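Cellulose hydrolase from Bacillus licheniformis probably hydrolyses internal beta-1,4-glucosidic bonds of cellulose, as a family 5 endo-beta-1,4-glucanase. Local coordinates of one contact, PDB 4YZT (chain A, 1.67 Å), residues P33-G38 and P301-N306, beside the matching contact of the related xyloglucanase from Paenibacillus pabuli, PDB 2JEQ (chain B, 1.94 Å), residues A44-G49 and P358-N363. Both blocks share one frame: the second was fitted to the first on N, CA, C and O of the twelve residues, RMSD 0.22 Å. Numbering follows each deposited sequence.

Structure 1 (4YZT); sequences PGWNLG and PMWWDN. With BGC (beta-D-glucopyranose), chain C; BGC (beta-D-glucopyranose), chain D.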
loop_
_atom_site.group_PDB
_atom_site.type_symbol
_atom_site.label_atom_id
_atom_site.label_comp_id
_atom_site.label_asym_id
_atom_site.label_seq_id
_atom_site.Cartn_x
_atom_site.Cartn_y
_atom_site.Cartn_z
ATOM N N PRO A 33 -11.896 5.182 -7.809
ATOM C CA PRO A 33 -10.602 4.610 -7.405
ATOM C C PRO A 33 -10.348 3.201 -7.929
ATOM O O PRO A 33 -11.285 2.444 -8.179
ATOM C CB PRO A 33 -10.711 4.574 -5.880
ATOM C CG PRO A 33 -12.146 4.261 -5.634
ATOM C CD PRO A 33 -12.926 4.932 -6.783
ATOM N N GLY A 34 -9.076 2.829 -8.030
ATOM C CA GLY A 34 -8.707 1.511 -8.520
ATOM C C GLY A 34 -8.080 0.641 -7.438
ATOM O O GLY A 34 -7.713 1.132 -6.363
ATOM N N TRP A 35 -7.945 -0.650 -7.734
ATOM C CA TRP A 35 -7.363 -1.615 -6.796
ATOM C C TRP A 35 -6.540 -2.665 -7.535
ATOM O O TRP A 35 -6.949 -3.129 -8.602
ATOM C CB TRP A 35 -8.488 -2.271 -6.002
ATOM C CG TRP A 35 -8.128 -3.406 -5.094
ATOM C CD1 TRP A 35 -7.781 -3.323 -3.766
ATOM C CD2 TRP A 35 -8.185 -4.809 -5.405
ATOM N NE1 TRP A 35 -7.590 -4.590 -3.248
ATOM C CE2 TRP A 35 -7.832 -5.514 -4.233
ATOM C CE3 TRP A 35 -8.471 -5.532 -6.565
ATOM C CZ2 TRP A 35 -7.777 -6.906 -4.186
ATOM C CZ3 TRP A 35 -8.397 -6.918 -6.520
ATOM C CH2 TRP A 35 -8.045 -7.588 -5.343
ATOM N N ASN A 36 -5.389 -3.035 -6.979
ATOM C CA ASN A 36 -4.509 -4.041 -7.591
ATOM C C ASN A 36 -4.745 -5.445 -7.063
ATOM O O ASN A 36 -4.855 -5.633 -5.847
ATOM C CB ASN A 36 -3.029 -3.697 -7.351
ATOM C CG ASN A 36 -2.501 -2.636 -8.293
ATOM O OD1 ASN A 36 -1.875 -2.952 -9.320
ATOM N ND2 ASN A 36 -2.687 -1.369 -7.922
ATOM N N LEU A 37 -4.796 -6.425 -7.967
ATOM C CA LEU A 37 -4.799 -7.834 -7.576
ATOM C C LEU A 37 -3.351 -8.285 -7.407
ATOM O O LEU A 37 -2.816 -9.029 -8.232
ATOM C CB LEU A 37 -5.515 -8.712 -8.618
ATOM C CG LEU A 37 -5.718 -10.199 -8.280
ATOM C CD1 LEU A 37 -6.802 -10.431 -7.217
ATOM C CD2 LEU A 37 -6.042 -10.994 -9.541
ATOM N N GLY A 38 -2.709 -7.818 -6.343
ATOM C CA GLY A 38 -1.276 -8.030 -6.174
ATOM C C GLY A 38 -0.893 -9.453 -5.790
ATOM O O GLY A 38 -1.715 -10.206 -5.263
ATOM N N PRO A 301 -6.000 7.046 -9.156
ATOM C CA PRO A 301 -5.197 6.343 -8.153
ATOM C C PRO A 301 -5.570 4.867 -8.045
ATOM O O PRO A 301 -6.735 4.534 -7.770
ATOM C CB PRO A 301 -5.527 7.097 -6.856
ATOM C CG PRO A 301 -6.937 7.602 -7.063
ATOM C CD PRO A 301 -7.154 7.749 -8.564
ATOM N N MET A 302 -4.590 3.991 -8.255
ATOM C CA MET A 302 -4.838 2.554 -8.118
ATOM C C MET A 302 -4.071 1.995 -6.913
ATOM O O MET A 302 -2.844 2.055 -6.858
ATOM C CB MET A 302 -4.460 1.822 -9.416
ATOM C CG MET A 302 -5.138 2.433 -10.663
ATOM S SD MET A 302 -5.188 1.378 -12.131
ATOM C CE MET A 302 -6.486 0.226 -11.670
ATOM N N TRP A 303 -4.817 1.446 -5.952
ATOM C CA TRP A 303 -4.285 1.063 -4.627
ATOM C C TRP A 303 -3.513 -0.254 -4.680
ATOM O O TRP A 303 -4.029 -1.250 -5.204
ATOM C CB TRP A 303 -5.468 0.939 -3.653
ATOM C CG TRP A 303 -5.226 1.068 -2.178
ATOM C CD1 TRP A 303 -4.095 1.495 -1.538
ATOM C CD2 TRP A 303 -6.187 0.784 -1.150
ATOM N NE1 TRP A 303 -4.298 1.479 -0.162
ATOM C CE2 TRP A 303 -5.577 1.056 0.091
ATOM C CE3 TRP A 303 -7.505 0.326 -1.166
ATOM C CZ2 TRP A 303 -6.242 0.875 1.307
ATOM C CZ3 TRP A 303 -8.166 0.151 0.045
ATOM C CH2 TRP A 303 -7.526 0.413 1.260
ATOM N N TRP A 304 -2.294 -0.272 -4.150
ATOM C CA TRP A 304 -1.540 -1.534 -4.107
ATOM C C TRP A 304 -1.959 -2.374 -2.921
ATOM O O TRP A 304 -1.836 -1.964 -1.759
ATOM C CB TRP A 304 -0.023 -1.306 -4.065
ATOM C CG TRP A 304 0.731 -2.625 -4.046
ATOM C CD1 TRP A 304 1.420 -3.172 -3.001
ATOM C CD2 TRP A 304 0.836 -3.565 -5.132
ATOM N NE1 TRP A 304 1.941 -4.403 -3.367
ATOM C CE2 TRP A 304 1.601 -4.660 -4.671
ATOM C CE3 TRP A 304 0.357 -3.583 -6.449
ATOM C CZ2 TRP A 304 1.905 -5.757 -5.483
ATOM C CZ3 TRP A 304 0.658 -4.671 -7.252
ATOM C CH2 TRP A 304 1.424 -5.746 -6.765
ATOM N N ASP A 305 -2.445 -3.568 -3.234
ATOM C CA ASP A 305 -2.870 -4.520 -2.223
ATOM C C ASP A 305 -2.231 -5.873 -2.550
ATOM O O ASP A 305 -2.619 -6.536 -3.520
ATOM C CB ASP A 305 -4.398 -4.593 -2.198
ATOM C CG ASP A 305 -4.934 -5.454 -1.068
ATOM O OD1 ASP A 305 -4.130 -6.134 -0.393
ATOM O OD2 ASP A 305 -6.167 -5.451 -0.852
ATOM N N ASN A 306 -1.237 -6.280 -1.768
ATOM C CA ASN A 306 -0.587 -7.556 -2.047
ATOM C C ASN A 306 -1.305 -8.766 -1.435
ATOM O O ASN A 306 -0.812 -9.887 -1.519
ATOM C CB ASN A 306 0.879 -7.535 -1.587
ATOM C CG ASN A 306 1.040 -7.479 -0.066
ATOM O OD1 ASN A 306 0.066 -7.491 0.692
ATOM N ND2 ASN A 306 2.295 -7.435 0.383
HETATM C C2 BGC C . 4.809 -6.811 -2.909
HETATM C C3 BGC C . 5.608 -7.812 -2.137
HETATM C C4 BGC C . 6.331 -8.734 -3.069
HETATM C C5 BGC C . 7.198 -7.949 -4.037
HETATM C C6 BGC C . 7.870 -8.893 -5.000
HETATM C C1 BGC C . 5.689 -6.053 -3.870
HETATM O O2 BGC C . 4.139 -5.877 -2.034
HETATM O O3 BGC C . 4.716 -8.535 -1.234
HETATM O O4 BGC C . 7.221 -9.685 -2.364
HETATM O O5 BGC C . 6.409 -6.959 -4.798
HETATM O O6 BGC C . 8.841 -8.193 -5.775
HETATM C C2 BGC D . 6.018 -3.288 -7.654
HETATM C C3 BGC D . 5.221 -4.199 -6.788
HETATM C C4 BGC D . 5.753 -4.257 -5.425
HETATM C C5 BGC D . 5.781 -2.842 -4.847
HETATM C C6 BGC D . 6.213 -2.724 -3.410
HETATM C C1 BGC D . 6.004 -1.972 -6.925
HETATM O O1 BGC D . 6.349 -0.844 -7.672
HETATM O O2 BGC D . 5.384 -3.074 -8.954
HETATM O O3 BGC D . 5.082 -5.567 -7.379
HETATM O O4 BGC D . 4.902 -5.156 -4.629
HETATM O O5 BGC D . 6.707 -2.060 -5.667
HETATM O O6 BGC D . 7.581 -3.095 -3.349
HETATM O O HOH W 1 -7.389 3.746 -5.262
#
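Gly34 and Met302 pair where strand 34-36 meets strand 299-303, the first and last strands closing the (beta/alpha)8 barrel in parallel. Glycine lets Met302, bent at chi3 (75°), bring CE to 4.1 Å from Gly34 CA, while Met302 CB lies 3.9 Å from Asn36 ND2. Beside this pair, Pro33 CB lies 4.4 Å from Pro301 O, its ring against helix 321-330. Packing is tight at Asn36: N and ND2 both donate to Trp303 O, ND2 from above the carbonyl plane at 3.0 Å; ND2 also donates to Gly270 O and OD1 accepts from Arg72. Asn36 CB lies 3.5 Å from Trp304 CE3. On the sheet face of Trp35 and Trp303 the fit between the two segments is looser, Trp35 CD1 and Trp303 CE3 being 4.5 Å apart, though Trp35 NE1 donates to Asp305 OD2 at 2.9 Å; Trp303 stacks on Tyr272. Of the two segments, 301-306 faces the sugar, which Glu271 and Asn161 also bond: Trp304 lays a face against the chain D glucose unit and donates NE1 to O2 of the chain C unit, whose O3 accepts from Asn306 ND2 at 3.1 Å.

Structure 2 (2JEQ); sequences AGWNLG and PVYWDN. With BGC (beta-D-glucopyranose), chain E; BGC (beta-D-glucopyranose), chain F.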
loop_
_atom_site.group_PDB
_atom_site.type_symbol
_atom_site.label_atom_id
_atom_site.label_comp_id
_atom_site.label_asym_id
_atom_site.label_seq_id
_atom_site.Cartn_x
_atom_site.Cartn_y
_atom_site.Cartn_z
ATOM N N ALA B 44 -11.735 5.018 -8.330
ATOM C CA ALA B 44 -10.542 4.523 -7.644
ATOM C C ALA B 44 -10.236 3.079 -8.036
ATOM O O ALA B 44 -11.158 2.272 -8.221
ATOM C CB ALA B 44 -10.679 4.659 -6.110
ATOM N N GLY B 45 -8.943 2.756 -8.130
ATOM C CA GLY B 45 -8.501 1.439 -8.518
ATOM C C GLY B 45 -7.963 0.605 -7.387
ATOM O O GLY B 45 -7.501 1.124 -6.348
ATOM N N TRP B 46 -7.980 -0.700 -7.607
ATOM C CA TRP B 46 -7.423 -1.667 -6.670
ATOM C C TRP B 46 -6.541 -2.678 -7.419
ATOM O O TRP B 46 -6.934 -3.177 -8.454
ATOM C CB TRP B 46 -8.581 -2.348 -5.954
ATOM C CG TRP B 46 -8.218 -3.320 -4.890
ATOM C CD1 TRP B 46 -7.896 -3.046 -3.585
ATOM C CD2 TRP B 46 -8.144 -4.734 -5.038
ATOM N NE1 TRP B 46 -7.614 -4.213 -2.906
ATOM C CE2 TRP B 46 -7.780 -5.271 -3.769
ATOM C CE3 TRP B 46 -8.379 -5.609 -6.108
ATOM C CZ2 TRP B 46 -7.631 -6.650 -3.551
ATOM C CZ3 TRP B 46 -8.233 -6.989 -5.895
ATOM C CH2 TRP B 46 -7.847 -7.490 -4.621
ATOM N N ASN B 47 -5.337 -2.944 -6.917
ATOM C CA ASN B 47 -4.467 -3.967 -7.530
ATOM C C ASN B 47 -4.721 -5.362 -6.995
ATOM O O ASN B 47 -4.768 -5.569 -5.776
ATOM C CB ASN B 47 -2.999 -3.638 -7.308
ATOM C CG ASN B 47 -2.433 -2.722 -8.367
ATOM O OD1 ASN B 47 -1.952 -3.168 -9.435
ATOM N ND2 ASN B 47 -2.426 -1.419 -8.060
ATOM N N LEU B 48 -4.840 -6.332 -7.903
ATOM C CA LEU B 48 -4.948 -7.741 -7.548
ATOM C C LEU B 48 -3.516 -8.263 -7.404
ATOM O O LEU B 48 -3.035 -9.079 -8.199
ATOM C CB LEU B 48 -5.755 -8.516 -8.608
ATOM C CG LEU B 48 -6.057 -10.005 -8.438
ATOM C CD1 LEU B 48 -6.881 -10.261 -7.156
ATOM C CD2 LEU B 48 -6.735 -10.650 -9.684
ATOM N N GLY B 49 -2.814 -7.737 -6.407
ATOM C CA GLY B 49 -1.360 -7.929 -6.317
ATOM C C GLY B 49 -0.998 -9.250 -5.703
ATOM O O GLY B 49 -1.798 -9.826 -4.947
ATOM N N PRO B 358 -6.143 7.073 -9.174
ATOM C CA PRO B 358 -5.366 6.427 -8.115
ATOM C C PRO B 358 -5.749 4.962 -7.977
ATOM O O PRO B 358 -6.929 4.661 -7.834
ATOM C CB PRO B 358 -5.760 7.202 -6.866
ATOM C CG PRO B 358 -7.187 7.770 -7.173
ATOM C CD PRO B 358 -7.384 7.714 -8.678
ATOM N N VAL B 359 -4.744 4.076 -8.000
ATOM C CA VAL B 359 -4.941 2.626 -7.940
ATOM C C VAL B 359 -4.137 2.044 -6.760
ATOM O O VAL B 359 -2.918 2.008 -6.799
ATOM C CB VAL B 359 -4.511 1.939 -9.268
ATOM C CG1 VAL B 359 -4.795 0.443 -9.238
ATOM C CG2 VAL B 359 -5.221 2.609 -10.483
ATOM N N TYR B 360 -4.843 1.600 -5.723
ATOM C CA TYR B 360 -4.216 1.055 -4.535
ATOM C C TYR B 360 -3.450 -0.271 -4.733
ATOM O O TYR B 360 -3.958 -1.199 -5.382
ATOM C CB TYR B 360 -5.253 0.958 -3.386
ATOM C CG TYR B 360 -4.622 0.486 -2.101
ATOM C CD1 TYR B 360 -3.918 1.369 -1.284
ATOM C CD2 TYR B 360 -4.649 -0.864 -1.756
ATOM C CE1 TYR B 360 -3.320 0.933 -0.095
ATOM C CE2 TYR B 360 -4.013 -1.315 -0.606
ATOM C CZ TYR B 360 -3.377 -0.409 0.219
ATOM O OH TYR B 360 -2.785 -0.868 1.337
ATOM N N TRP B 361 -2.237 -0.344 -4.178
ATOM C CA TRP B 361 -1.452 -1.591 -4.169
ATOM C C TRP B 361 -1.827 -2.523 -3.005
ATOM O O TRP B 361 -1.465 -2.268 -1.883
ATOM C CB TRP B 361 0.062 -1.343 -4.090
ATOM C CG TRP B 361 0.820 -2.665 -4.156
ATOM C CD1 TRP B 361 1.569 -3.249 -3.163
ATOM C CD2 TRP B 361 0.850 -3.558 -5.255
ATOM N NE1 TRP B 361 2.065 -4.463 -3.591
ATOM C CE2 TRP B 361 1.654 -4.668 -4.880
ATOM C CE3 TRP B 361 0.301 -3.529 -6.540
ATOM C CZ2 TRP B 361 1.896 -5.734 -5.738
ATOM C CZ3 TRP B 361 0.532 -4.599 -7.387
ATOM C CH2 TRP B 361 1.330 -5.675 -6.990
ATOM N N ASP B 362 -2.515 -3.616 -3.311
ATOM C CA ASP B 362 -2.935 -4.602 -2.315
ATOM C C ASP B 362 -2.236 -5.898 -2.686
ATOM O O ASP B 362 -2.431 -6.425 -3.772
ATOM C CB ASP B 362 -4.454 -4.759 -2.372
ATOM C CG ASP B 362 -5.025 -5.577 -1.226
ATOM O OD1 ASP B 362 -4.469 -6.643 -0.845
ATOM O OD2 ASP B 362 -6.090 -5.152 -0.702
ATOM N N ASN B 363 -1.362 -6.390 -1.825
ATOM C CA ASN B 363 -0.687 -7.638 -2.157
ATOM C C ASN B 363 -1.290 -8.876 -1.424
ATOM O O ASN B 363 -0.690 -9.968 -1.430
ATOM C CB ASN B 363 0.821 -7.502 -1.920
ATOM C CG ASN B 363 1.197 -7.436 -0.438
ATOM O OD1 ASN B 363 0.355 -7.185 0.426
ATOM N ND2 ASN B 363 2.486 -7.688 -0.140
HETATM C C2 BGC E . 4.891 -7.293 -3.050
HETATM C C3 BGC E . 5.698 -8.284 -2.253
HETATM C C4 BGC E . 6.388 -9.283 -3.192
HETATM C C5 BGC E . 7.193 -8.484 -4.227
HETATM C C6 BGC E . 7.964 -9.380 -5.194
HETATM C C1 BGC E . 5.787 -6.610 -4.076
HETATM O O2 BGC E . 4.308 -6.367 -2.167
HETATM O O3 BGC E . 4.761 -8.846 -1.359
HETATM O O4 BGC E . 7.328 -10.017 -2.437
HETATM O O5 BGC E . 6.352 -7.574 -4.926
HETATM O O6 BGC E . 9.175 -8.708 -5.497
HETATM C C2 BGC F . 5.722 -3.607 -7.757
HETATM C C3 BGC F . 5.096 -4.736 -6.947
HETATM C C4 BGC F . 5.662 -4.784 -5.508
HETATM C C5 BGC F . 5.636 -3.376 -4.880
HETATM C C6 BGC F . 6.124 -3.230 -3.427
HETATM C C1 BGC F . 5.568 -2.369 -6.893
HETATM O O1 BGC F . 5.841 -1.173 -7.573
HETATM O O2 BGC F . 5.070 -3.467 -9.007
HETATM O O3 BGC F . 5.336 -5.945 -7.611
HETATM O O4 BGC F . 4.913 -5.706 -4.747
HETATM O O5 BGC F . 6.393 -2.557 -5.765
HETATM O O6 BGC F . 7.448 -3.719 -3.271
#
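Across the barrel seam Gly45 faces Val359, and with no side chain on the glycine Val359 CG2 comes to 4.0 Å from Gly45 CA. Val359 CG1, anti to the backbone N (chi1 -177°), lies 3.2 Å from Asn47 ND2. Next to them Ala44 CB is 4.1 Å from Pro358 O, its methyl against helix 384-393. Asn47 is tightly packed: its N and ND2 both donate to Tyr360 O, ND2 from above the carbonyl plane at 3.1 Å; ND2 also donates to Gly322 O and OD1 accepts from Arg87. CB of Asn47 comes to 3.4 Å from Trp361 CE3. On the sheet face of Trp46 and Tyr360 the fit between the two segments is looser, Trp46 CD1 and Tyr360 CD2 being 4.3 Å apart, though Trp46 NE1 donates to Asp362 OD2 at 2.8 Å; Tyr360 OH bonds Phe371 O. Of the two segments, 358-363 faces the sugar, which Glu323 and Asn181 also bond: Trp361 lays a face against the chain F glucose unit and donates NE1 to O2 of the chain E unit, and Asn363 ND2 donates to O3 of the latter at 2.8 Å.

Structure 1 against structure 2
The CA atoms that can be compared coincide within the error. From Pro33(A) to Ala44(B), CG and CD of the ring go while CB stays in place, and the touch on the carbonyl oxygen of Pro301(A) or Pro358(B) is kept. From Met302(A) to Val359(B), SD and CE go. CG2 of Val359(B) takes the place of CG of Met302(A), 0.3 Å apart after superposition, and CG1 comes on a branch that methionine lacks. A long reach is thus exchanged for bulk close to the strand, and the touch on Asn36(A) or Asn47(B) persists, with both asparagines in place and bonded through ND2 to the same carbonyl position. Trp304(A) and Asn306(A) also keep their places in Trp361(B) and Asn363(B), and glucose units of a longer sugar are bound there in both. The third exchange is Trp303(A) to Tyr360(B). The CD1 atoms fall 0.3 Å and the CG atoms 0.8 Å apart after superposition, but chi1 goes from -157° to -176°. The benzo part of the indole, from CD2 to CH2, goes; CD2, CE2, CZ and OH of the phenol come elsewhere. The turned ring gains a contact, Tyr360(B) CD2 lying 3.8 Å from Asp362(B) N, where Trp303(A) CB came no nearer than 5.4 Å to Asp305(A) N.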